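Local coordinates for protein dTDP-4-dehydrorhamnose reductase (Bacillus anthracis, PDB 3SC6) that probably catalyses the NADPH-dependent reduction of dTDP-4-dehydrorhamnose, the last step in making dTDP-L-rhamnose, at residues 147-153 / 207-213; 6-12 / 58-64. All coordinates share one frame; numbering follows the deposited sequence.

Contact 1: 147-153 / 207-213. With NAP (NADP nicotinamide-adenine-dinucleotide phosphate), chain G.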
loop_
_atom_site.group_PDB
_atom_site.type_symbol
_atom_site.label_atom_id
_atom_site.label_comp_id
_atom_site.label_asym_id
_atom_site.label_seq_id
_atom_site.Cartn_x
_atom_site.Cartn_y
_atom_site.Cartn_z
ATOM N N LYS A 147 -6.152 -17.822 -6.958
ATOM C CA LYS A 147 -6.095 -16.860 -8.055
ATOM C C LYS A 147 -5.911 -15.534 -7.355
ATOM O O LYS A 147 -6.876 -14.805 -7.137
ATOM C CB LYS A 147 -7.384 -16.841 -8.870
ATOM C CG LYS A 147 -7.748 -18.141 -9.559
ATOM C CD LYS A 147 -9.061 -17.967 -10.321
ATOM C CE LYS A 147 -9.482 -19.236 -11.038
ATOM N NZ LYS A 147 -10.760 -19.043 -11.791
ATOM N N TYR A 148 -4.670 -15.223 -6.997
ATOM C CA TYR A 148 -4.382 -13.984 -6.292
ATOM C C TYR A 148 -3.055 -13.330 -6.638
ATOM O O TYR A 148 -2.170 -13.936 -7.235
ATOM C CB TYR A 148 -4.364 -14.266 -4.780
ATOM C CG TYR A 148 -3.341 -15.315 -4.409
ATOM C CD1 TYR A 148 -2.003 -14.979 -4.250
ATOM C CD2 TYR A 148 -3.706 -16.640 -4.214
ATOM C CE1 TYR A 148 -1.057 -15.931 -3.926
ATOM C CE2 TYR A 148 -2.761 -17.604 -3.882
ATOM C CZ TYR A 148 -1.439 -17.236 -3.738
ATOM O OH TYR A 148 -0.483 -18.168 -3.410
ATOM N N PHE A 149 -2.941 -12.078 -6.217
ATOM C CA PHE A 149 -1.758 -11.278 -6.416
ATOM C C PHE A 149 -1.495 -10.563 -5.104
ATOM O O PHE A 149 -2.234 -9.647 -4.741
ATOM C CB PHE A 149 -1.968 -10.197 -7.481
ATOM C CG PHE A 149 -2.331 -10.719 -8.830
ATOM C CD1 PHE A 149 -1.355 -11.036 -9.745
ATOM C CD2 PHE A 149 -3.655 -10.844 -9.202
ATOM C CE1 PHE A 149 -1.693 -11.496 -10.999
ATOM C CE2 PHE A 149 -3.993 -11.301 -10.456
ATOM C CZ PHE A 149 -3.013 -11.629 -11.352
ATOM N N ILE A 150 -0.481 -10.992 -4.365
ATOM C CA ILE A 150 -0.157 -10.334 -3.107
ATOM C C ILE A 150 0.791 -9.220 -3.516
ATOM O O ILE A 150 1.910 -9.486 -3.944
ATOM C CB ILE A 150 0.488 -11.277 -2.082
ATOM C CG1 ILE A 150 -0.485 -12.400 -1.721
ATOM C CG2 ILE A 150 0.841 -10.522 -0.826
ATOM C CD1 ILE A 150 0.047 -13.366 -0.691
ATOM N N VAL A 151 0.326 -7.978 -3.421
ATOM C CA VAL A 151 1.142 -6.831 -3.798
ATOM C C VAL A 151 1.616 -6.001 -2.601
ATOM O O VAL A 151 0.862 -5.213 -2.034
ATOM C CB VAL A 151 0.380 -5.910 -4.789
ATOM C CG1 VAL A 151 1.219 -4.693 -5.138
ATOM C CG2 VAL A 151 0.004 -6.680 -6.055
ATOM N N ARG A 152 2.877 -6.186 -2.228
ATOM C CA ARG A 152 3.473 -5.459 -1.117
ATOM C C ARG A 152 4.006 -4.135 -1.630
ATOM O O ARG A 152 4.702 -4.095 -2.648
ATOM C CB ARG A 152 4.616 -6.273 -0.530
ATOM C CG ARG A 152 4.178 -7.570 0.083
ATOM C CD ARG A 152 5.351 -8.441 0.423
ATOM N NE ARG A 152 4.923 -9.697 1.021
ATOM C CZ ARG A 152 5.730 -10.724 1.256
ATOM N NH1 ARG A 152 6.999 -10.677 0.871
ATOM N NH2 ARG A 152 5.253 -11.828 1.812
ATOM N N THR A 153 3.670 -3.055 -0.931
ATOM C CA THR A 153 4.119 -1.725 -1.305
ATOM C C THR A 153 4.620 -1.050 -0.030
ATOM O O THR A 153 4.625 -1.678 1.029
ATOM C CB THR A 153 2.997 -0.902 -1.934
ATOM O OG1 THR A 153 3.522 0.338 -2.422
ATOM C CG2 THR A 153 1.881 -0.653 -0.924
ATOM N N TYR A 207 -0.262 -15.225 -11.187
ATOM C CA TYR A 207 -0.473 -15.123 -9.745
ATOM C C TYR A 207 0.809 -15.268 -8.940
ATOM O O TYR A 207 1.784 -15.837 -9.404
ATOM C CB TYR A 207 -1.477 -16.173 -9.270
ATOM C CG TYR A 207 -2.745 -16.229 -10.097
ATOM C CD1 TYR A 207 -3.654 -15.187 -10.090
ATOM C CD2 TYR A 207 -3.080 -17.380 -10.789
ATOM C CE1 TYR A 207 -4.816 -15.252 -10.836
ATOM C CE2 TYR A 207 -4.245 -17.461 -11.517
ATOM C CZ TYR A 207 -5.108 -16.396 -11.541
ATOM O OH TYR A 207 -6.271 -16.480 -12.268
ATOM N N GLY A 208 0.793 -14.740 -7.721
ATOM C CA GLY A 208 1.949 -14.813 -6.848
ATOM C C GLY A 208 2.092 -13.589 -5.978
ATOM O O GLY A 208 1.158 -12.801 -5.844
ATOM N N THR A 209 3.279 -13.439 -5.389
ATOM C CA THR A 209 3.588 -12.319 -4.517
ATOM C C THR A 209 4.495 -11.360 -5.283
ATOM O O THR A 209 5.476 -11.786 -5.874
ATOM C CB THR A 209 4.311 -12.797 -3.238
ATOM O OG1 THR A 209 3.507 -13.771 -2.559
ATOM C CG2 THR A 209 4.586 -11.638 -2.315
ATOM N N TYR A 210 4.162 -10.070 -5.257
ATOM C CA TYR A 210 4.934 -9.037 -5.956
ATOM C C TYR A 210 5.244 -7.790 -5.147
ATOM O O TYR A 210 4.376 -7.272 -4.438
ATOM C CB TYR A 210 4.137 -8.535 -7.155
ATOM C CG TYR A 210 3.907 -9.516 -8.268
ATOM C CD1 TYR A 210 4.717 -9.499 -9.396
ATOM C CD2 TYR A 210 2.879 -10.443 -8.208
ATOM C CE1 TYR A 210 4.510 -10.369 -10.433
ATOM C CE2 TYR A 210 2.665 -11.334 -9.245
ATOM C CZ TYR A 210 3.491 -11.290 -10.358
ATOM O OH TYR A 210 3.302 -12.163 -11.400
ATOM N N HIS A 211 6.477 -7.296 -5.259
ATOM C CA HIS A 211 6.847 -6.083 -4.552
ATOM C C HIS A 211 6.731 -4.939 -5.547
ATOM O O HIS A 211 7.472 -4.892 -6.528
ATOM C CB HIS A 211 8.257 -6.092 -3.961
ATOM C CG HIS A 211 8.481 -7.133 -2.915
ATOM N ND1 HIS A 211 9.731 -7.594 -2.576
ATOM C CD2 HIS A 211 7.602 -7.870 -2.196
ATOM C CE1 HIS A 211 9.614 -8.514 -1.634
ATOM N NE2 HIS A 211 8.334 -8.710 -1.398
ATOM N N VAL A 212 5.798 -4.027 -5.296
ATOM C CA VAL A 212 5.591 -2.884 -6.176
ATOM C C VAL A 212 5.825 -1.589 -5.416
ATOM O O VAL A 212 5.087 -1.255 -4.483
ATOM C CB VAL A 212 4.172 -2.871 -6.754
ATOM C CG1 VAL A 212 3.984 -1.661 -7.662
ATOM C CG2 VAL A 212 3.906 -4.161 -7.517
ATOM N N SER A 213 6.864 -0.867 -5.822
ATOM C CA SER A 213 7.236 0.395 -5.209
ATOM C C SER A 213 8.065 1.147 -6.209
ATOM O O SER A 213 8.526 0.567 -7.186
ATOM C CB SER A 213 8.103 0.159 -3.973
ATOM O OG SER A 213 7.429 -0.622 -3.008
HETATM P PA NAP G . -6.201 3.852 4.256
HETATM O O1A NAP G . -6.283 3.695 5.755
HETATM O O2A NAP G . -6.507 5.198 3.636
HETATM O O5B NAP G . -7.151 2.757 3.558
HETATM C C5B NAP G . -7.757 1.698 4.295
HETATM C C4B NAP G . -9.273 1.836 4.199
HETATM O O4B NAP G . -9.905 0.659 4.728
HETATM C C3B NAP G . -9.793 3.031 4.997
HETATM O O3B NAP G . -10.550 3.925 4.176
HETATM C C2B NAP G . -10.679 2.422 6.059
HETATM O O2B NAP G . -11.815 3.236 6.345
HETATM C C1B NAP G . -11.064 1.081 5.446
HETATM N N9A NAP G . -11.566 0.117 6.463
HETATM C C8A NAP G . -11.285 0.087 7.779
HETATM N N7A NAP G . -11.974 -0.930 8.346
HETATM C C5A NAP G . -12.694 -1.524 7.377
HETATM C C6A NAP G . -13.638 -2.666 7.342
HETATM N N6A NAP G . -13.930 -3.357 8.471
HETATM N N1A NAP G . -14.192 -3.002 6.155
HETATM C C2A NAP G . -13.896 -2.312 5.037
HETATM N N3A NAP G . -13.041 -1.268 5.050
HETATM C C4A NAP G . -12.437 -0.860 6.195
HETATM O O3 NAP G . -4.736 3.372 3.771
HETATM P PN NAP G . -4.381 3.040 2.226
HETATM O O1N NAP G . -2.936 3.417 1.997
HETATM O O2N NAP G . -5.462 3.565 1.314
HETATM O O5D NAP G . -4.478 1.439 2.186
HETATM C C5D NAP G . -4.026 0.711 1.044
HETATM C C4D NAP G . -3.335 -0.583 1.470
HETATM O O4D NAP G . -1.909 -0.441 1.363
HETATM C C3D NAP G . -3.638 -0.977 2.913
HETATM O O3D NAP G . -4.148 -2.312 2.962
HETATM C C2D NAP G . -2.315 -0.888 3.643
HETATM O O2D NAP G . -2.196 -1.954 4.585
HETATM C C1D NAP G . -1.272 -0.969 2.534
HETATM N N1N NAP G . -0.036 -0.228 2.831
HETATM C C2N NAP G . -0.080 1.097 3.053
HETATM C C3N NAP G . 1.083 1.814 3.332
HETATM C C7N NAP G . 0.999 3.297 3.580
HETATM O O7N NAP G . -0.101 3.831 3.604
HETATM N N7N NAP G . 2.109 4.008 3.765
HETATM C C4N NAP G . 2.300 1.139 3.372
HETATM C C5N NAP G . 2.321 -0.225 3.133
HETATM C C6N NAP G . 1.131 -0.890 2.860
HETATM P P2B NAP G . -11.896 4.082 7.715
HETATM O O1X NAP G . -13.090 4.978 7.490
HETATM O O2X NAP G . -12.094 3.046 8.796
HETATM O O3X NAP G . -10.574 4.805 7.790
#
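R152 runs alongside H211 on one face of a parallel strand pair, both side chains pointing the same way. From R152, CB lies 3.8 Å from CD2 of H211. The chain is extended from CG to NE; CG also lies alongside CD2 of H211, and CD passes 3.5 Å from that same CD2. Further out, NE and CZ lie beneath a methyl: CG2 of T209 sits over the centre of the guanidinium face, 3.9 Å from CZ. At the tip, NH1 of R152 donates to NE2 of H211 (3.3 Å), lying in the imidazole plane, while NH2 forms a salt bridge to E138 of helix 129-144. NH1 and NH2 are thus tied to different partners while the T209 methyl covers one face, the guanidinium plane 25° from the imidazole. Beneath these side chains the backbones pair as a regular ladder from Y148 O to V212 N. Near the start of the strands, CA of K147 makes a CH-pi contact with one face of the Y207 ring, 3.5 Å from its centroid. F149 meets Y207 obliquely, CZ to CD1 at 3.8 Å, on the face opposite R152, where V151 CG1 also packs on V212 CG2. T153 OG1, anti to its own N (chi1 -173°), donates to V212 O. This parallel pairing belongs to the central sheet of a Rossmann-fold reductase, with T153 CG2, farther along the strand, lying against the nicotinamide.

Contact 2: 6-12 / 58-64. With NAP (NADP nicotinamide-adenine-dinucleotide phosphate), chain G.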
loop_
_atom_site.group_PDB
_atom_site.type_symbol
_atom_site.label_atom_id
_atom_site.label_comp_id
_atom_site.label_asym_id
_atom_site.label_seq_id
_atom_site.Cartn_x
_atom_site.Cartn_y
_atom_site.Cartn_z
ATOM N N GLU A 6 -15.751 -6.943 -17.852
ATOM C CA GLU A 6 -15.535 -7.497 -16.513
ATOM C C GLU A 6 -15.986 -6.584 -15.362
ATOM O O GLU A 6 -16.139 -5.380 -15.524
ATOM C CB GLU A 6 -14.090 -7.962 -16.356
ATOM C CG GLU A 6 -13.737 -9.065 -17.346
ATOM C CD GLU A 6 -12.312 -9.544 -17.224
ATOM O OE1 GLU A 6 -11.576 -9.032 -16.355
ATOM O OE2 GLU A 6 -11.928 -10.437 -18.005
ATOM N N ARG A 7 -16.165 -7.192 -14.196
ATOM C CA ARG A 7 -16.631 -6.516 -12.988
ATOM C C ARG A 7 -15.530 -6.526 -11.946
ATOM O O ARG A 7 -14.921 -7.567 -11.717
ATOM C CB ARG A 7 -17.740 -7.393 -12.464
ATOM C CG ARG A 7 -18.704 -7.740 -13.552
ATOM C CD ARG A 7 -19.489 -8.944 -13.174
ATOM N NE ARG A 7 -20.143 -9.456 -14.359
ATOM C CZ ARG A 7 -20.695 -10.654 -14.441
ATOM N NH1 ARG A 7 -21.251 -11.040 -15.584
ATOM N NH2 ARG A 7 -20.652 -11.482 -13.401
ATOM N N VAL A 8 -15.297 -5.393 -11.289
ATOM C CA VAL A 8 -14.255 -5.319 -10.273
ATOM C C VAL A 8 -14.768 -4.683 -8.995
ATOM O O VAL A 8 -15.396 -3.633 -9.029
ATOM C CB VAL A 8 -13.040 -4.487 -10.756
ATOM C CG1 VAL A 8 -12.456 -5.085 -12.015
ATOM C CG2 VAL A 8 -13.442 -3.061 -11.019
ATOM N N ILE A 9 -14.517 -5.337 -7.867
ATOM C CA ILE A 9 -14.933 -4.824 -6.569
ATOM C C ILE A 9 -13.715 -4.272 -5.845
ATOM O O ILE A 9 -12.641 -4.868 -5.890
ATOM C CB ILE A 9 -15.591 -5.902 -5.681
ATOM C CG1 ILE A 9 -16.931 -6.338 -6.275
ATOM C CG2 ILE A 9 -15.856 -5.361 -4.287
ATOM C CD1 ILE A 9 -17.676 -7.359 -5.422
ATOM N N ILE A 10 -13.884 -3.119 -5.198
ATOM C CA ILE A 10 -12.802 -2.480 -4.452
ATOM C C ILE A 10 -13.221 -2.303 -2.995
ATOM O O ILE A 10 -14.181 -1.596 -2.704
ATOM C CB ILE A 10 -12.434 -1.104 -5.028
ATOM C CG1 ILE A 10 -12.000 -1.238 -6.488
ATOM C CG2 ILE A 10 -11.320 -0.482 -4.221
ATOM C CD1 ILE A 10 -11.604 0.075 -7.130
ATOM N N THR A 11 -12.510 -2.961 -2.087
ATOM C CA THR A 11 -12.815 -2.861 -0.664
ATOM C C THR A 11 -11.980 -1.726 -0.061
ATOM O O THR A 11 -10.777 -1.649 -0.288
ATOM C CB THR A 11 -12.527 -4.182 0.069
ATOM O OG1 THR A 11 -11.135 -4.502 -0.040
ATOM C CG2 THR A 11 -13.354 -5.312 -0.524
ATOM N N GLY A 12 -12.622 -0.855 0.711
ATOM C CA GLY A 12 -11.932 0.283 1.330
ATOM C C GLY A 12 -11.735 1.371 0.281
ATOM O O GLY A 12 -10.651 1.942 0.155
ATOM N N HIS A 58 -15.205 -10.539 -11.416
ATOM C CA HIS A 58 -14.091 -11.242 -12.020
ATOM C C HIS A 58 -12.821 -10.900 -11.249
ATOM O O HIS A 58 -11.930 -11.732 -11.101
ATOM C CB HIS A 58 -13.897 -10.826 -13.487
ATOM C CG HIS A 58 -15.049 -11.168 -14.383
ATOM N ND1 HIS A 58 -16.098 -10.305 -14.616
ATOM C CD2 HIS A 58 -15.302 -12.274 -15.123
ATOM C CE1 HIS A 58 -16.954 -10.869 -15.450
ATOM N NE2 HIS A 58 -16.494 -12.065 -15.772
ATOM N N ILE A 59 -12.754 -9.668 -10.753
ATOM C CA ILE A 59 -11.596 -9.198 -10.010
ATOM C C ILE A 59 -11.987 -8.508 -8.712
ATOM O O ILE A 59 -13.046 -7.902 -8.618
ATOM C CB ILE A 59 -10.808 -8.176 -10.863
ATOM C CG1 ILE A 59 -10.617 -8.709 -12.289
ATOM C CG2 ILE A 59 -9.467 -7.854 -10.223
ATOM C CD1 ILE A 59 -9.909 -7.750 -13.212
ATOM N N ILE A 60 -11.129 -8.623 -7.705
ATOM C CA ILE A 60 -11.372 -7.995 -6.416
ATOM C C ILE A 60 -10.082 -7.383 -5.904
ATOM O O ILE A 60 -9.128 -8.096 -5.588
ATOM C CB ILE A 60 -11.901 -8.961 -5.347
ATOM C CG1 ILE A 60 -13.248 -9.549 -5.759
ATOM C CG2 ILE A 60 -12.073 -8.228 -4.026
ATOM C CD1 ILE A 60 -13.841 -10.482 -4.710
ATOM N N ILE A 61 -10.052 -6.056 -5.840
ATOM C CA ILE A 61 -8.885 -5.349 -5.358
ATOM C C ILE A 61 -9.172 -5.028 -3.902
ATOM O O ILE A 61 -9.937 -4.123 -3.586
ATOM C CB ILE A 61 -8.620 -4.085 -6.154
ATOM C CG1 ILE A 61 -8.490 -4.434 -7.639
ATOM C CG2 ILE A 61 -7.369 -3.406 -5.633
ATOM C CD1 ILE A 61 -8.258 -3.245 -8.530
ATOM N N HIS A 62 -8.557 -5.798 -3.018
ATOM C CA HIS A 62 -8.745 -5.630 -1.596
ATOM C C HIS A 62 -7.828 -4.563 -1.001
ATOM O O HIS A 62 -6.643 -4.809 -0.761
ATOM C CB HIS A 62 -8.505 -6.969 -0.918
ATOM C CG HIS A 62 -8.806 -6.968 0.541
ATOM N ND1 HIS A 62 -10.062 -7.255 1.031
ATOM C CD2 HIS A 62 -8.022 -6.740 1.620
ATOM C CE1 HIS A 62 -10.040 -7.196 2.349
ATOM N NE2 HIS A 62 -8.815 -6.886 2.732
ATOM N N CYS A 63 -8.386 -3.379 -0.758
ATOM C CA CYS A 63 -7.618 -2.269 -0.191
ATOM C C CYS A 63 -7.951 -2.030 1.281
ATOM O O CYS A 63 -7.188 -1.376 1.992
ATOM C CB CYS A 63 -7.870 -0.991 -0.987
ATOM S SG CYS A 63 -7.434 -1.120 -2.740
ATOM N N ALA A 64 -9.085 -2.560 1.738
ATOM C CA ALA A 64 -9.509 -2.398 3.128
ATOM C C ALA A 64 -8.423 -2.858 4.101
ATOM O O ALA A 64 -7.792 -3.897 3.892
ATOM C CB ALA A 64 -10.806 -3.164 3.379
HETATM P PA NAP G . -6.201 3.852 4.256
HETATM O O1A NAP G . -6.283 3.695 5.755
HETATM O O2A NAP G . -6.507 5.198 3.636
HETATM O O5B NAP G . -7.151 2.757 3.558
HETATM C C5B NAP G . -7.757 1.698 4.295
HETATM C C4B NAP G . -9.273 1.836 4.199
HETATM O O4B NAP G . -9.905 0.659 4.728
HETATM C C3B NAP G . -9.793 3.031 4.997
HETATM O O3B NAP G . -10.550 3.925 4.176
HETATM C C2B NAP G . -10.679 2.422 6.059
HETATM O O2B NAP G . -11.815 3.236 6.345
HETATM C C1B NAP G . -11.064 1.081 5.446
HETATM N N9A NAP G . -11.566 0.117 6.463
HETATM C C8A NAP G . -11.285 0.087 7.779
HETATM N N7A NAP G . -11.974 -0.930 8.346
HETATM C C5A NAP G . -12.694 -1.524 7.377
HETATM C C6A NAP G . -13.638 -2.666 7.342
HETATM N N6A NAP G . -13.930 -3.357 8.471
HETATM N N1A NAP G . -14.192 -3.002 6.155
HETATM C C2A NAP G . -13.896 -2.312 5.037
HETATM N N3A NAP G . -13.041 -1.268 5.050
HETATM C C4A NAP G . -12.437 -0.860 6.195
HETATM O O3 NAP G . -4.736 3.372 3.771
HETATM P PN NAP G . -4.381 3.040 2.226
HETATM O O1N NAP G . -2.936 3.417 1.997
HETATM O O2N NAP G . -5.462 3.565 1.314
HETATM O O5D NAP G . -4.478 1.439 2.186
HETATM C C5D NAP G . -4.026 0.711 1.044
HETATM C C4D NAP G . -3.335 -0.583 1.470
HETATM O O4D NAP G . -1.909 -0.441 1.363
HETATM C C3D NAP G . -3.638 -0.977 2.913
HETATM O O3D NAP G . -4.148 -2.312 2.962
HETATM C C2D NAP G . -2.315 -0.888 3.643
HETATM O O2D NAP G . -2.196 -1.954 4.585
HETATM C C1D NAP G . -1.272 -0.969 2.534
HETATM N N1N NAP G . -0.036 -0.228 2.831
HETATM C C2N NAP G . -0.080 1.097 3.053
HETATM C C3N NAP G . 1.083 1.814 3.332
HETATM C C7N NAP G . 0.999 3.297 3.580
HETATM O O7N NAP G . -0.101 3.831 3.604
HETATM N N7N NAP G . 2.109 4.008 3.765
HETATM C C4N NAP G . 2.300 1.139 3.372
HETATM C C5N NAP G . 2.321 -0.225 3.133
HETATM C C6N NAP G . 1.131 -0.890 2.860
HETATM P P2B NAP G . -11.896 4.082 7.715
HETATM O O1X NAP G . -13.090 4.978 7.490
HETATM O O2X NAP G . -12.094 3.046 8.796
HETATM O O3X NAP G . -10.574 4.805 7.790
#
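The H58 imidazole is met by E6 over one face and by R7 near its CE1/ND1 rim. E6 crosses the ring at about a right angle, its CG 3.9 Å from the centroid in a CH-pi contact. R7 crosses obliquely, its guanidinium plane turned 58° from the ring, with H58 CE1 over one guanidinium face; NH2 of R7 is bonded to R56 O. The backbone N of R7 donates to H58 ND1 (3.1 Å), which helps to set the ring's rotation, while R7 O accepts from H58 N and I59 N. V8 and I59 lie side by side, V8 CG1 3.7 Å from I59 CB, on the face carrying I10 and I61; I9 and I60 point to the other. T11 OG1 sits between its own N and carbonyl carbon (chi1 62°), 3.1 Å from C63 N and 3.3 Å from A64 N, both weak bonds; C63 N also donates to T11 O, in a bent bond. A64 CB lies 3.4 Å from adenine N3A, and C63 O accepts weakly from O3D of the nicotinamide ribose. G12 opens the glycine-rich turn after the first strand, its CA near NADP O4B, as in the dinucleotide-binding Rossmann fold of extended short-chain reductases.

Overall arrangement
Both contacts belong to one mixed sheet and follow in series along the chain, contact 2 closing before contact 1 opens. Strand 100-106 bridges them, pairing with strand 59-62 of contact 2 on one side and with strand 148-157 of contact 1 on the other. Their centres are 15 Å apart and their nearest atoms about 6 Å, without touching. The turns after strands 6-11 and 59-62, and T153 within strand 148-157, reach NADP: contact 2 meets the adenine and the nicotinamide ribose, contact 1 the nicotinamide ring. One sheet thus lines up separate parts of the cofactor, consistent with a dinucleotide-binding sheet that places the nicotinamide for hydride transfer.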